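Local coordinates for protein aromatic-L-amino-acid decarboxylase (Catharanthus roseus, PDB 6EEW) that catalyses the pyridoxal 5'-phosphate-dependent decarboxylation of L-tryptophan to tryptamine and of 5-hydroxy-L-tryptophan to serotonin, working as a homodimer, at residues K193-G198 and P217-L222; S106-L111 and R383-V388; K151-S156 and W331-H336; A31-D36 and P73-M78. All coordinates share one frame; numbering follows the deposited sequence. Where two conformers were deposited one is given.

Interaction 1 of 4, residues K193-G198 and P217-L222; sequences KLVCYG and PNNIRL
The carbonyl oxygen of Asn219 takes the amide of Cys196 in a nearly straight bond, Cys196 N to Asn219 O being 2.9 Å, and the same oxygen also receives a CA-H...O contact from Val195 CA at 3.3 Å. Two residues on, the pattern recurs: Gly198 N donates to Arg221 O, which Tyr197 CA also approaches, while between these two bonds Arg221 N returns to Cys196 O. The exchange is that of neighbouring parallel strands, with Cys196, Tyr197 and Gly198 in bridge register with Ile220, Arg221 and Leu222.

Ahead of the paired residues, Asn219 turns its CG to the side of its own backbone N (chi1 -67°), and its amide makes a weak, bent bond from ND2 to Leu194 O at 3.3 Å; ND2 has a second weak acceptor in Gly192 O. On the face carrying Tyr197 and Arg221, the arginine chain crosses Val195, with Arg221 CD 3.6 Å from Val195 CG1. That methyl also lies 3.5 Å above one face of the Tyr197 ring, toward its rim. Both polar ends on this face converge on Asp245, whose OD2 forms a salt bridge with Arg221 NH1 and a hydrogen bond with Tyr197 OH.

Strand 194-199, helix 206-212 and strand 220-223 form a beta-alpha-beta unit at one edge of the seven-stranded sheet. Strand 251-258 pairs with the other side of strand 194-199; helix 206-212 packs on Cys196 and Ile220, and helix 235-247 lies over Tyr197 and Arg221.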
loop_
_atom_site.group_PDB
_atom_site.type_symbol
_atom_site.label_atom_id
_atom_site.label_comp_id
_atom_site.label_asym_id
_atom_site.label_seq_id
_atom_site.Cartn_x
_atom_site.Cartn_y
_atom_site.Cartn_z
ATOM N N LYS A 193 -25.128 -17.204 -0.629
ATOM C CA LYS A 193 -26.118 -16.783 0.358
ATOM C C LYS A 193 -25.698 -15.557 1.157
ATOM O O LYS A 193 -26.543 -14.972 1.843
ATOM C CB LYS A 193 -26.397 -17.926 1.340
ATOM C CG LYS A 193 -26.975 -19.148 0.677
ATOM C CD LYS A 193 -27.229 -20.276 1.658
ATOM C CE LYS A 193 -27.824 -21.475 0.937
ATOM N NZ LYS A 193 -28.151 -22.595 1.861
ATOM N N LEU A 194 -24.426 -15.166 1.099
ATOM C CA LEU A 194 -23.883 -14.161 2.008
ATOM C C LEU A 194 -24.236 -12.757 1.524
ATOM O O LEU A 194 -23.925 -12.386 0.385
ATOM C CB LEU A 194 -22.372 -14.333 2.127
ATOM C CG LEU A 194 -21.932 -15.776 2.399
ATOM C CD1 LEU A 194 -20.436 -15.847 2.693
ATOM C CD2 LEU A 194 -22.746 -16.420 3.516
ATOM N N VAL A 195 -24.872 -11.974 2.389
ATOM C CA VAL A 195 -25.334 -10.635 2.045
ATOM C C VAL A 195 -24.523 -9.609 2.818
ATOM O O VAL A 195 -24.279 -9.770 4.021
ATOM C CB VAL A 195 -26.836 -10.462 2.331
ATOM C CG1 VAL A 195 -27.290 -9.046 1.965
ATOM C CG2 VAL A 195 -27.617 -11.497 1.559
ATOM N N CYS A 196 -24.110 -8.553 2.126
ATOM C CA CYS A 196 -23.396 -7.441 2.728
ATOM C C CYS A 196 -24.283 -6.209 2.668
ATOM O O CYS A 196 -25.024 -6.024 1.696
ATOM C CB CYS A 196 -22.079 -7.149 2.002
ATOM S SG CYS A 196 -20.835 -8.452 2.085
ATOM N N TYR A 197 -24.199 -5.368 3.703
ATOM C CA TYR A 197 -25.041 -4.189 3.849
ATOM C C TYR A 197 -24.171 -2.944 3.995
ATOM O O TYR A 197 -23.153 -2.965 4.698
ATOM C CB TYR A 197 -25.977 -4.327 5.063
ATOM C CG TYR A 197 -26.807 -5.602 5.086
ATOM C CD1 TYR A 197 -26.327 -6.760 5.682
ATOM C CD2 TYR A 197 -28.077 -5.636 4.531
ATOM C CE1 TYR A 197 -27.088 -7.924 5.707
ATOM C CE2 TYR A 197 -28.851 -6.794 4.556
ATOM C CZ TYR A 197 -28.350 -7.933 5.146
ATOM O OH TYR A 197 -29.113 -9.079 5.165
ATOM N N GLY A 198 -24.541 -1.879 3.290
ATOM C CA GLY A 198 -23.875 -0.593 3.454
ATOM C C GLY A 198 -24.822 0.550 3.160
ATOM O O GLY A 198 -25.767 0.405 2.383
ATOM N N PRO A 217 -23.149 -10.280 -7.049
ATOM C CA PRO A 217 -23.623 -8.916 -7.334
ATOM C C PRO A 217 -24.922 -8.554 -6.634
ATOM O O PRO A 217 -25.036 -7.448 -6.089
ATOM C CB PRO A 217 -23.788 -8.932 -8.856
ATOM C CG PRO A 217 -22.719 -9.880 -9.312
ATOM C CD PRO A 217 -22.629 -10.950 -8.253
ATOM N N ASN A 218 -25.906 -9.457 -6.636
ATOM C CA ASN A 218 -27.199 -9.200 -6.020
ATOM C C ASN A 218 -27.195 -9.318 -4.502
ATOM O O ASN A 218 -28.224 -9.031 -3.882
ATOM C CB ASN A 218 -28.255 -10.143 -6.602
ATOM C CG ASN A 218 -28.648 -9.770 -8.005
ATOM O OD1 ASN A 218 -28.597 -8.594 -8.375
ATOM N ND2 ASN A 218 -29.041 -10.763 -8.806
ATOM N N ASN A 219 -26.087 -9.716 -3.881
ATOM C CA ASN A 219 -26.028 -9.816 -2.431
ATOM C C ASN A 219 -25.308 -8.630 -1.793
ATOM O O ASN A 219 -24.949 -8.691 -0.610
ATOM C CB ASN A 219 -25.365 -11.129 -2.015
ATOM C CG ASN A 219 -26.196 -12.340 -2.387
ATOM O OD1 ASN A 219 -27.323 -12.212 -2.858
ATOM N ND2 ASN A 219 -25.657 -13.526 -2.133
ATOM N N ILE A 220 -25.095 -7.561 -2.555
ATOM C CA ILE A 220 -24.536 -6.306 -2.069
ATOM C C ILE A 220 -25.696 -5.325 -1.978
ATOM O O ILE A 220 -26.254 -4.939 -3.009
ATOM C CB ILE A 220 -23.443 -5.778 -3.006
ATOM C CG1 ILE A 220 -22.310 -6.798 -3.156
ATOM C CG2 ILE A 220 -22.896 -4.456 -2.501
ATOM C CD1 ILE A 220 -21.220 -6.377 -4.144
ATOM N N ARG A 221 -26.094 -4.947 -0.756
ATOM C CA ARG A 221 -27.317 -4.185 -0.516
ATOM C C ARG A 221 -27.006 -2.815 0.081
ATOM O O ARG A 221 -26.373 -2.719 1.143
ATOM C CB ARG A 221 -28.269 -4.985 0.372
ATOM C CG ARG A 221 -28.555 -6.384 -0.199
ATOM C CD ARG A 221 -29.792 -7.008 0.421
ATOM N NE ARG A 221 -30.979 -6.214 0.132
ATOM C CZ ARG A 221 -32.110 -6.292 0.823
ATOM N NH1 ARG A 221 -32.203 -7.128 1.847
ATOM N NH2 ARG A 221 -33.149 -5.530 0.496
ATOM N N LEU A 222 -27.456 -1.759 -0.604
ATOM C CA LEU A 222 -27.342 -0.387 -0.116
ATOM C C LEU A 222 -28.622 0.022 0.620
ATOM O O LEU A 222 -29.713 0.035 0.037
ATOM C CB LEU A 222 -27.077 0.572 -1.276
ATOM C CG LEU A 222 -25.821 0.484 -2.147
ATOM C CD1 LEU A 222 -25.862 1.651 -3.129
ATOM C CD2 LEU A 222 -24.544 0.508 -1.327
#

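Interaction 2 of 4, residues S106-L111 and R383-V388; sequences SSAAFL and RSYGVV
The phenol of Tyr385 reaches the first turn of helix 107-119, and its polar contact there is slight: Ala108 N donates to Tyr385 OH over 3.4 Å, a weak bond despite its nearly straight N-H...O angle of 166°. Ser107 OG stands 3.6 Å from the same hydroxyl oxygen but is hydrogen-bonded to Gln30 of the second subunit. Ser106 OG lies at the edge of the Tyr385 ring, in its plane and 3.6 Å from CE2. Ser106 is the N-cap residue of the helix, and its OG, set between the backbone N and the carbonyl carbon (chi1 71°), accepts from Ala109 N at 3.2 Å; it also bonds to Leu322 O.

Both segments lie on helices of the pyridoxal-dependent decarboxylase domain. The axes of the pieces 107-111 and 383-388 make an angle of 140° and come no nearer than 10.4 Å, and side chains bridge the gap.

Van der Waals contacts supply the rest. Ser106 CB is 3.4 Å from Tyr385 OH, and Ala108 CB, directed at the other helix, rests 3.8 Å from Tyr385 CE2. The same methyl also meets the side chain of Ser384, whose CB sits above the centre of one face of the Tyr385 ring. Phe19 of the second subunit meets this ring edge-to-face, while Pro21 of that subunit packs on Ser106.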
loop_
_atom_site.group_PDB
_atom_site.type_symbol
_atom_site.label_atom_id
_atom_site.label_comp_id
_atom_site.label_asym_id
_atom_site.label_seq_id
_atom_site.Cartn_x
_atom_site.Cartn_y
_atom_site.Cartn_z
ATOM N N SER A 106 2.307 17.135 8.830
ATOM C CA SER A 106 3.079 17.726 9.918
ATOM C C SER A 106 4.549 17.374 9.722
ATOM O O SER A 106 4.879 16.289 9.243
ATOM C CB SER A 106 2.620 17.228 11.288
ATOM O OG SER A 106 2.997 15.867 11.468
ATOM N N SER A 107 5.431 18.261 10.178
ATOM C CA SER A 107 6.850 17.988 10.009
ATOM C C SER A 107 7.288 16.748 10.781
ATOM O O SER A 107 8.165 16.010 10.313
ATOM C CB SER A 107 7.676 19.204 10.418
ATOM O OG SER A 107 7.427 19.556 11.750
ATOM N N ALA A 108 6.698 16.487 11.951
ATOM C CA ALA A 108 7.051 15.261 12.669
ATOM C C ALA A 108 6.791 14.043 11.798
ATOM O O ALA A 108 7.627 13.128 11.715
ATOM C CB ALA A 108 6.281 15.148 13.983
ATOM N N ALA A 109 5.651 14.034 11.103
ATOM C CA ALA A 109 5.332 12.907 10.235
ATOM C C ALA A 109 6.278 12.844 9.045
ATOM O O ALA A 109 6.641 11.756 8.592
ATOM C CB ALA A 109 3.882 12.995 9.762
ATOM N N PHE A 110 6.677 13.996 8.511
ATOM C CA PHE A 110 7.611 13.984 7.394
ATOM C C PHE A 110 8.956 13.413 7.810
ATOM O O PHE A 110 9.595 12.685 7.039
ATOM C CB PHE A 110 7.791 15.383 6.829
ATOM C CG PHE A 110 8.466 15.395 5.509
ATOM C CD1 PHE A 110 7.773 15.028 4.364
ATOM C CD2 PHE A 110 9.800 15.760 5.399
ATOM C CE1 PHE A 110 8.402 15.036 3.121
ATOM C CE2 PHE A 110 10.436 15.772 4.161
ATOM C CZ PHE A 110 9.739 15.416 3.024
ATOM N N LEU A 111 9.409 13.740 9.022
ATOM C CA LEU A 111 10.614 13.113 9.534
ATOM C C LEU A 111 10.424 11.608 9.629
ATOM O O LEU A 111 11.322 10.837 9.277
ATOM C CB LEU A 111 10.960 13.690 10.901
ATOM C CG LEU A 111 11.241 15.199 10.914
ATOM C CD1 LEU A 111 11.697 15.628 12.289
ATOM C CD2 LEU A 111 12.276 15.556 9.869
ATOM N N ARG A 383 4.342 11.518 19.880
ATOM C CA ARG A 383 5.352 12.017 20.808
ATOM C C ARG A 383 5.655 13.500 20.603
ATOM O O ARG A 383 5.946 14.204 21.573
ATOM C CB ARG A 383 6.638 11.204 20.691
ATOM C CG ARG A 383 6.534 9.825 21.292
ATOM C CD ARG A 383 7.917 9.228 21.537
ATOM N NE ARG A 383 8.651 9.963 22.550
ATOM C CZ ARG A 383 9.918 9.723 22.886
ATOM N NH1 ARG A 383 10.624 8.768 22.280
ATOM N NH2 ARG A 383 10.477 10.429 23.836
ATOM N N SER A 384 5.589 13.989 19.361
ATOM C CA SER A 384 6.045 15.344 19.091
ATOM C C SER A 384 4.982 16.388 19.399
ATOM O O SER A 384 5.323 17.541 19.682
ATOM C CB SER A 384 6.485 15.451 17.632
ATOM O OG SER A 384 7.321 14.357 17.272
ATOM N N TYR A 385 3.702 16.017 19.352
ATOM C CA TYR A 385 2.634 16.969 19.601
ATOM C C TYR A 385 1.859 16.729 20.888
ATOM O O TYR A 385 1.472 17.704 21.543
ATOM C CB TYR A 385 1.679 17.001 18.401
ATOM C CG TYR A 385 2.445 17.387 17.153
ATOM C CD1 TYR A 385 3.333 18.460 17.177
ATOM C CD2 TYR A 385 2.326 16.669 15.971
ATOM C CE1 TYR A 385 4.060 18.821 16.051
ATOM C CE2 TYR A 385 3.048 17.025 14.840
ATOM C CZ TYR A 385 3.911 18.101 14.880
ATOM O OH TYR A 385 4.639 18.452 13.758
ATOM N N GLY A 386 1.655 15.484 21.311
ATOM C CA GLY A 386 0.864 15.279 22.502
ATOM C C GLY A 386 -0.619 15.238 22.215
ATOM O O GLY A 386 -1.118 15.884 21.278
ATOM N N VAL A 387 -1.326 14.459 23.033
ATOM C CA VAL A 387 -2.774 14.328 22.899
ATOM C C VAL A 387 -3.462 15.685 22.960
ATOM O O VAL A 387 -4.392 15.953 22.185
ATOM C CB VAL A 387 -3.307 13.384 23.986
ATOM C CG1 VAL A 387 -4.808 13.247 23.865
ATOM C CG2 VAL A 387 -2.618 12.032 23.840
ATOM N N VAL A 388 -3.024 16.561 23.866
ATOM C CA VAL A 388 -3.701 17.848 24.022
ATOM C C VAL A 388 -3.635 18.635 22.720
ATOM O O VAL A 388 -4.654 19.118 22.216
ATOM C CB VAL A 388 -3.118 18.641 25.210
ATOM C CG1 VAL A 388 -3.837 19.974 25.377
ATOM C CG2 VAL A 388 -3.244 17.858 26.506
#

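Interaction 3 of 4, residues K151-S156 and W331-H336; sequences KSFMFS and WVKQPH
Phe153 and Lys333 meet ring against aliphatic chain, with Phe153 CE1 3.8 Å from Lys333 CB and Lys333 CG over one face of the ring. The lysine has CG anti to its backbone N (chi1 -168°), which carries this carbon across to Ser152 as well, 3.8 Å from Ser152 CB. Farther out the chain bends at chi3 (63°), and NZ leads away from the contact to hydrogen bonds with the carbonyl oxygens of Glu308 and Val310.

The contact joins the 3-10 turn between helix 130-146 and strand 160-164 to the end of strand 328-332, in the large mixed sheet of the decarboxylase domain. No hydrogen bond links the two segments here. The backbone approach is a CA-H...O contact instead, Lys333 CA to Ser152 O at 3.4 Å.

Trp331 crosses Phe153 at about a right angle. Its CB lies 4.0 Å from Phe153 CD1, and the edge of its indole is turned to the turn's backbone, bringing Trp331 CD1 within 3.4 Å of Phe153 O, close to the plane of the ring. Next to CD1 on the indole, NE1 donates to Met140 O of helix 130-146, and Ala144 of that helix packs on the Trp331 side chain.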
loop_
_atom_site.group_PDB
_atom_site.type_symbol
_atom_site.label_atom_id
_atom_site.label_comp_id
_atom_site.label_asym_id
_atom_site.label_seq_id
_atom_site.Cartn_x
_atom_site.Cartn_y
_atom_site.Cartn_z
ATOM N N LYS A 151 -10.370 -2.748 26.059
ATOM C CA LYS A 151 -9.183 -3.592 25.995
ATOM C C LYS A 151 -9.319 -4.716 24.972
ATOM O O LYS A 151 -8.317 -5.341 24.607
ATOM C CB LYS A 151 -8.875 -4.158 27.383
ATOM C CG LYS A 151 -7.945 -3.285 28.238
ATOM C CD LYS A 151 -6.490 -3.407 27.757
ATOM C CE LYS A 151 -5.503 -2.682 28.679
ATOM N NZ LYS A 151 -5.679 -1.188 28.688
ATOM N N SER A 152 -10.530 -5.008 24.518
ATOM C CA SER A 152 -10.729 -6.063 23.540
ATOM C C SER A 152 -10.216 -5.688 22.152
ATOM O O SER A 152 -10.241 -6.537 21.253
ATOM C CB SER A 152 -12.213 -6.425 23.484
ATOM O OG SER A 152 -13.005 -5.276 23.235
ATOM N N PHE A 153 -9.732 -4.461 21.960
ATOM C CA PHE A 153 -9.121 -4.038 20.706
ATOM C C PHE A 153 -7.614 -3.840 20.832
ATOM O O PHE A 153 -7.000 -3.272 19.922
ATOM C CB PHE A 153 -9.765 -2.741 20.203
ATOM C CG PHE A 153 -11.203 -2.895 19.783
ATOM C CD1 PHE A 153 -11.511 -3.321 18.488
ATOM C CD2 PHE A 153 -12.240 -2.618 20.675
ATOM C CE1 PHE A 153 -12.828 -3.471 18.066
ATOM C CE2 PHE A 153 -13.566 -2.757 20.273
ATOM C CZ PHE A 153 -13.863 -3.194 18.955
ATOM N N MET A 154 -7.013 -4.231 21.954
ATOM C CA MET A 154 -5.617 -3.922 22.224
ATOM C C MET A 154 -4.783 -5.184 22.317
ATOM O O MET A 154 -5.234 -6.219 22.825
ATOM C CB MET A 154 -5.457 -3.130 23.536
ATOM C CG MET A 154 -6.238 -1.868 23.558
ATOM S SD MET A 154 -6.052 -0.953 25.094
ATOM C CE MET A 154 -7.214 0.367 24.760
ATOM N N PHE A 155 -3.535 -5.063 21.870
ATOM C CA PHE A 155 -2.585 -6.155 22.022
ATOM C C PHE A 155 -2.342 -6.448 23.498
ATOM O O PHE A 155 -2.226 -7.613 23.898
ATOM C CB PHE A 155 -1.271 -5.801 21.315
ATOM C CG PHE A 155 -1.342 -5.866 19.813
ATOM C CD1 PHE A 155 -1.362 -7.097 19.154
ATOM C CD2 PHE A 155 -1.400 -4.708 19.058
ATOM C CE1 PHE A 155 -1.423 -7.172 17.762
ATOM C CE2 PHE A 155 -1.464 -4.773 17.672
ATOM C CZ PHE A 155 -1.468 -6.013 17.018
ATOM N N SER A 156 -2.259 -5.397 24.326
ATOM C CA SER A 156 -2.157 -5.592 25.770
ATOM C C SER A 156 -3.377 -6.303 26.344
ATOM O O SER A 156 -3.279 -6.914 27.413
ATOM C CB SER A 156 -1.961 -4.247 26.478
ATOM O OG SER A 156 -3.025 -3.363 26.182
ATOM N N TRP A 331 -8.338 -1.692 13.707
ATOM C CA TRP A 331 -8.431 -2.496 14.907
ATOM C C TRP A 331 -9.461 -3.602 14.715
ATOM O O TRP A 331 -10.512 -3.400 14.085
ATOM C CB TRP A 331 -8.818 -1.647 16.112
ATOM C CG TRP A 331 -7.809 -0.648 16.577
ATOM C CD1 TRP A 331 -6.863 -0.809 17.556
ATOM C CD2 TRP A 331 -7.687 0.696 16.122
ATOM N NE1 TRP A 331 -6.161 0.368 17.735
ATOM C CE2 TRP A 331 -6.651 1.303 16.862
ATOM C CE3 TRP A 331 -8.360 1.450 15.157
ATOM C CZ2 TRP A 331 -6.265 2.614 16.656
ATOM C CZ3 TRP A 331 -7.968 2.746 14.943
ATOM C CH2 TRP A 331 -6.924 3.319 15.688
ATOM N N VAL A 332 -9.171 -4.756 15.306
ATOM C CA VAL A 332 -10.024 -5.927 15.206
ATOM C C VAL A 332 -10.139 -6.551 16.585
ATOM O O VAL A 332 -9.136 -6.714 17.296
ATOM C CB VAL A 332 -9.500 -6.941 14.177
ATOM C CG1 VAL A 332 -10.376 -8.155 14.168
ATOM C CG2 VAL A 332 -9.500 -6.303 12.815
ATOM N N LYS A 333 -11.371 -6.889 16.960
ATOM C CA LYS A 333 -11.638 -7.420 18.286
ATOM C C LYS A 333 -11.228 -8.881 18.387
ATOM O O LYS A 333 -10.848 -9.341 19.473
ATOM C CB LYS A 333 -13.121 -7.237 18.620
ATOM C CG LYS A 333 -13.483 -7.493 20.070
ATOM C CD LYS A 333 -14.898 -7.012 20.355
ATOM C CE LYS A 333 -15.914 -7.779 19.536
ATOM N NZ LYS A 333 -17.281 -7.220 19.726
ATOM N N GLN A 334 -11.303 -9.625 17.277
ATOM C CA GLN A 334 -10.887 -11.024 17.238
ATOM C C GLN A 334 -9.846 -11.205 16.133
ATOM O O GLN A 334 -10.174 -11.624 15.011
ATOM C CB GLN A 334 -12.087 -11.941 17.043
ATOM C CG GLN A 334 -12.975 -12.008 18.268
ATOM C CD GLN A 334 -14.087 -13.022 18.113
ATOM O OE1 GLN A 334 -15.088 -12.766 17.441
ATOM N NE2 GLN A 334 -13.920 -14.185 18.742
ATOM N N PRO A 335 -8.584 -10.887 16.407
ATOM C CA PRO A 335 -7.557 -11.075 15.367
ATOM C C PRO A 335 -7.560 -12.472 14.767
ATOM O O PRO A 335 -7.379 -12.593 13.556
ATOM C CB PRO A 335 -6.249 -10.760 16.107
ATOM C CG PRO A 335 -6.645 -9.836 17.187
ATOM C CD PRO A 335 -8.024 -10.275 17.626
ATOM N N HIS A 336 -7.809 -13.523 15.556
ATOM C CA HIS A 336 -7.714 -14.872 15.014
ATOM C C HIS A 336 -8.668 -15.079 13.842
ATOM O O HIS A 336 -8.369 -15.860 12.934
ATOM C CB HIS A 336 -7.966 -15.907 16.107
ATOM C CG HIS A 336 -9.408 -16.047 16.478
ATOM N ND1 HIS A 336 -10.186 -17.106 16.059
ATOM C CD2 HIS A 336 -10.214 -15.258 17.227
ATOM C CE1 HIS A 336 -11.413 -16.961 16.532
ATOM N NE2 HIS A 336 -11.453 -15.850 17.246
#

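Interaction 4 of 4, residues A31-D36 and P73-M78; sequences AHRMVD and PLDDIM
Arg33 spans the gap between its helix and the helix of Asp75 and Met78. From a CB that points at the other helix, CG goes out anti to the backbone N (chi1 173°), and the chain stays extended as far as NE, which comes within 4.1 Å of Met78 CG. At the guanidinium, CZ and NH2 lie beside the same methionine: Met78 CG is 3.6 Å from Arg33 NH2 and about 3.5 Å above one face of the group, offset toward its rim, as the two chains slide past each other in opposite directions. At the tip, Arg33 NH1 forms a salt bridge with Asp75 OD1 at 2.6 Å. The N-H...O angle is 174°, and the oxygen lies in the guanidinium plane, although the carboxylate plane is turned 56° from it. Leu74 CG approaches NH1 more loosely, at 4.4 Å.

Deeper in the contact, Met34 bends at chi2 and chi3, and its CE touches Met78 SD at 4.2 Å. Leu111 of the second subunit packs on Met34, and Ser384 of that subunit on Ile77. This is side-chain bridging between helices 24-44 and 74-85, whose segments here run nearly parallel, with an ion pair on the exposed side and methionines beneath, in the N-terminal region that packs against the partner subunit of the dimer.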
loop_
_atom_site.group_PDB
_atom_site.type_symbol
_atom_site.label_atom_id
_atom_site.label_comp_id
_atom_site.label_asym_id
_atom_site.label_seq_id
_atom_site.Cartn_x
_atom_site.Cartn_y
_atom_site.Cartn_z
ATOM N N ALA A 31 19.863 15.470 -0.925
ATOM C CA ALA A 31 18.711 15.501 -0.034
ATOM C C ALA A 31 18.567 16.868 0.633
ATOM O O ALA A 31 17.449 17.377 0.765
ATOM C CB ALA A 31 18.813 14.385 1.006
ATOM N N HIS A 32 19.672 17.486 1.058
ATOM C CA HIS A 32 19.556 18.842 1.586
ATOM C C HIS A 32 18.927 19.765 0.549
ATOM O O HIS A 32 18.061 20.603 0.871
ATOM C CB HIS A 32 20.927 19.383 2.006
ATOM C CG HIS A 32 21.416 18.871 3.326
ATOM N ND1 HIS A 32 20.595 18.725 4.419
ATOM C CD2 HIS A 32 22.657 18.518 3.742
ATOM C CE1 HIS A 32 21.297 18.266 5.441
ATOM N NE2 HIS A 32 22.552 18.132 5.057
ATOM N N ARG A 33 19.361 19.626 -0.707
ATOM C CA ARG A 33 18.810 20.471 -1.761
ATOM C C ARG A 33 17.312 20.253 -1.906
ATOM O O ARG A 33 16.542 21.211 -2.071
ATOM C CB ARG A 33 19.523 20.202 -3.084
ATOM C CG ARG A 33 18.876 20.925 -4.245
ATOM C CD ARG A 33 19.579 20.691 -5.558
ATOM N NE ARG A 33 18.905 21.455 -6.601
ATOM C CZ ARG A 33 19.357 21.600 -7.841
ATOM N NH1 ARG A 33 20.498 21.027 -8.204
ATOM N NH2 ARG A 33 18.670 22.327 -8.715
ATOM N N MET A 34 16.873 18.997 -1.820
ATOM C CA MET A 34 15.442 18.731 -1.940
ATOM C C MET A 34 14.662 19.266 -0.744
ATOM O O MET A 34 13.498 19.659 -0.887
ATOM C CB MET A 34 15.182 17.235 -2.083
ATOM C CG MET A 34 13.706 16.904 -2.299
ATOM S SD MET A 34 13.090 17.571 -3.871
ATOM C CE MET A 34 13.742 16.382 -5.039
ATOM N N VAL A 35 15.261 19.234 0.447
ATOM C CA VAL A 35 14.617 19.820 1.616
ATOM C C VAL A 35 14.380 21.301 1.393
ATOM O O VAL A 35 13.305 21.832 1.698
ATOM C CB VAL A 35 15.448 19.567 2.882
ATOM C CG1 VAL A 35 14.966 20.481 4.001
ATOM C CG2 VAL A 35 15.326 18.112 3.298
ATOM N N ASP A 36 15.393 22.001 0.894
ATOM C CA ASP A 36 15.202 23.428 0.656
ATOM C C ASP A 36 14.123 23.655 -0.399
ATOM O O ASP A 36 13.279 24.551 -0.259
ATOM C CB ASP A 36 16.521 24.082 0.245
ATOM C CG ASP A 36 17.491 24.207 1.406
ATOM O OD1 ASP A 36 17.027 24.354 2.549
ATOM O OD2 ASP A 36 18.719 24.139 1.188
ATOM N N PRO A 73 21.468 15.622 -15.818
ATOM C CA PRO A 73 21.870 16.352 -14.611
ATOM C C PRO A 73 20.672 16.722 -13.752
ATOM O O PRO A 73 19.567 16.967 -14.247
ATOM C CB PRO A 73 22.578 17.598 -15.163
ATOM C CG PRO A 73 22.028 17.771 -16.548
ATOM C CD PRO A 73 21.682 16.399 -17.054
ATOM N N LEU A 74 20.882 16.708 -12.436
ATOM C CA LEU A 74 19.764 16.968 -11.537
ATOM C C LEU A 74 19.184 18.359 -11.759
ATOM O O LEU A 74 17.980 18.552 -11.585
ATOM C CB LEU A 74 20.191 16.780 -10.079
ATOM C CG LEU A 74 19.118 16.960 -9.006
ATOM C CD1 LEU A 74 17.977 16.020 -9.259
ATOM C CD2 LEU A 74 19.697 16.683 -7.637
ATOM N N ASP A 75 20.012 19.325 -12.182
ATOM C CA ASP A 75 19.518 20.675 -12.451
ATOM C C ASP A 75 18.423 20.667 -13.508
ATOM O O ASP A 75 17.395 21.340 -13.356
ATOM C CB ASP A 75 20.667 21.578 -12.898
ATOM C CG ASP A 75 21.662 21.855 -11.791
ATOM O OD1 ASP A 75 21.376 21.489 -10.633
ATOM O OD2 ASP A 75 22.742 22.418 -12.085
ATOM N N ASP A 76 18.622 19.913 -14.590
ATOM C CA ASP A 76 17.592 19.837 -15.622
ATOM C C ASP A 76 16.307 19.231 -15.069
ATOM O O ASP A 76 15.205 19.707 -15.370
ATOM C CB ASP A 76 18.099 19.019 -16.811
ATOM C CG ASP A 76 19.202 19.723 -17.585
ATOM O OD1 ASP A 76 19.438 20.927 -17.337
ATOM O OD2 ASP A 76 19.834 19.068 -18.444
ATOM N N ILE A 77 16.434 18.197 -14.235
ATOM C CA ILE A 77 15.264 17.527 -13.681
ATOM C C ILE A 77 14.487 18.474 -12.781
ATOM O O ILE A 77 13.256 18.549 -12.843
ATOM C CB ILE A 77 15.690 16.263 -12.919
ATOM C CG1 ILE A 77 16.444 15.306 -13.849
ATOM C CG2 ILE A 77 14.466 15.602 -12.289
ATOM C CD1 ILE A 77 16.895 14.032 -13.171
ATOM N N MET A 78 15.191 19.176 -11.894
ATOM C CA MET A 78 14.535 20.136 -11.016
ATOM C C MET A 78 13.842 21.218 -11.829
ATOM O O MET A 78 12.719 21.635 -11.505
ATOM C CB MET A 78 15.562 20.741 -10.068
ATOM C CG MET A 78 16.199 19.724 -9.139
ATOM S SD MET A 78 15.020 19.053 -7.951
ATOM C CE MET A 78 14.137 17.878 -8.964
#

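In the fold
Interactions 1 and 3 both reach the seven-stranded sheet, with centres 27 Å apart: interaction 1 pairs an outermost strand by backbone hydrogen bonds, whereas interaction 3 seats a turn against a strand end through aromatic and aliphatic groups without such bonds. Interaction 2, also buried, relies on a tyrosine that reaches from one helix to the start of another, with a weak hydrogen bond. Interaction 4 is only partly buried and depends on an ion pair over methionines. Interactions 2 and 4 meet across the dimer, where residues of each pack on the other in the partner subunit; within one chain their nearest atoms are about 5 Å apart. Interaction 1 lies across the chain's centre from both.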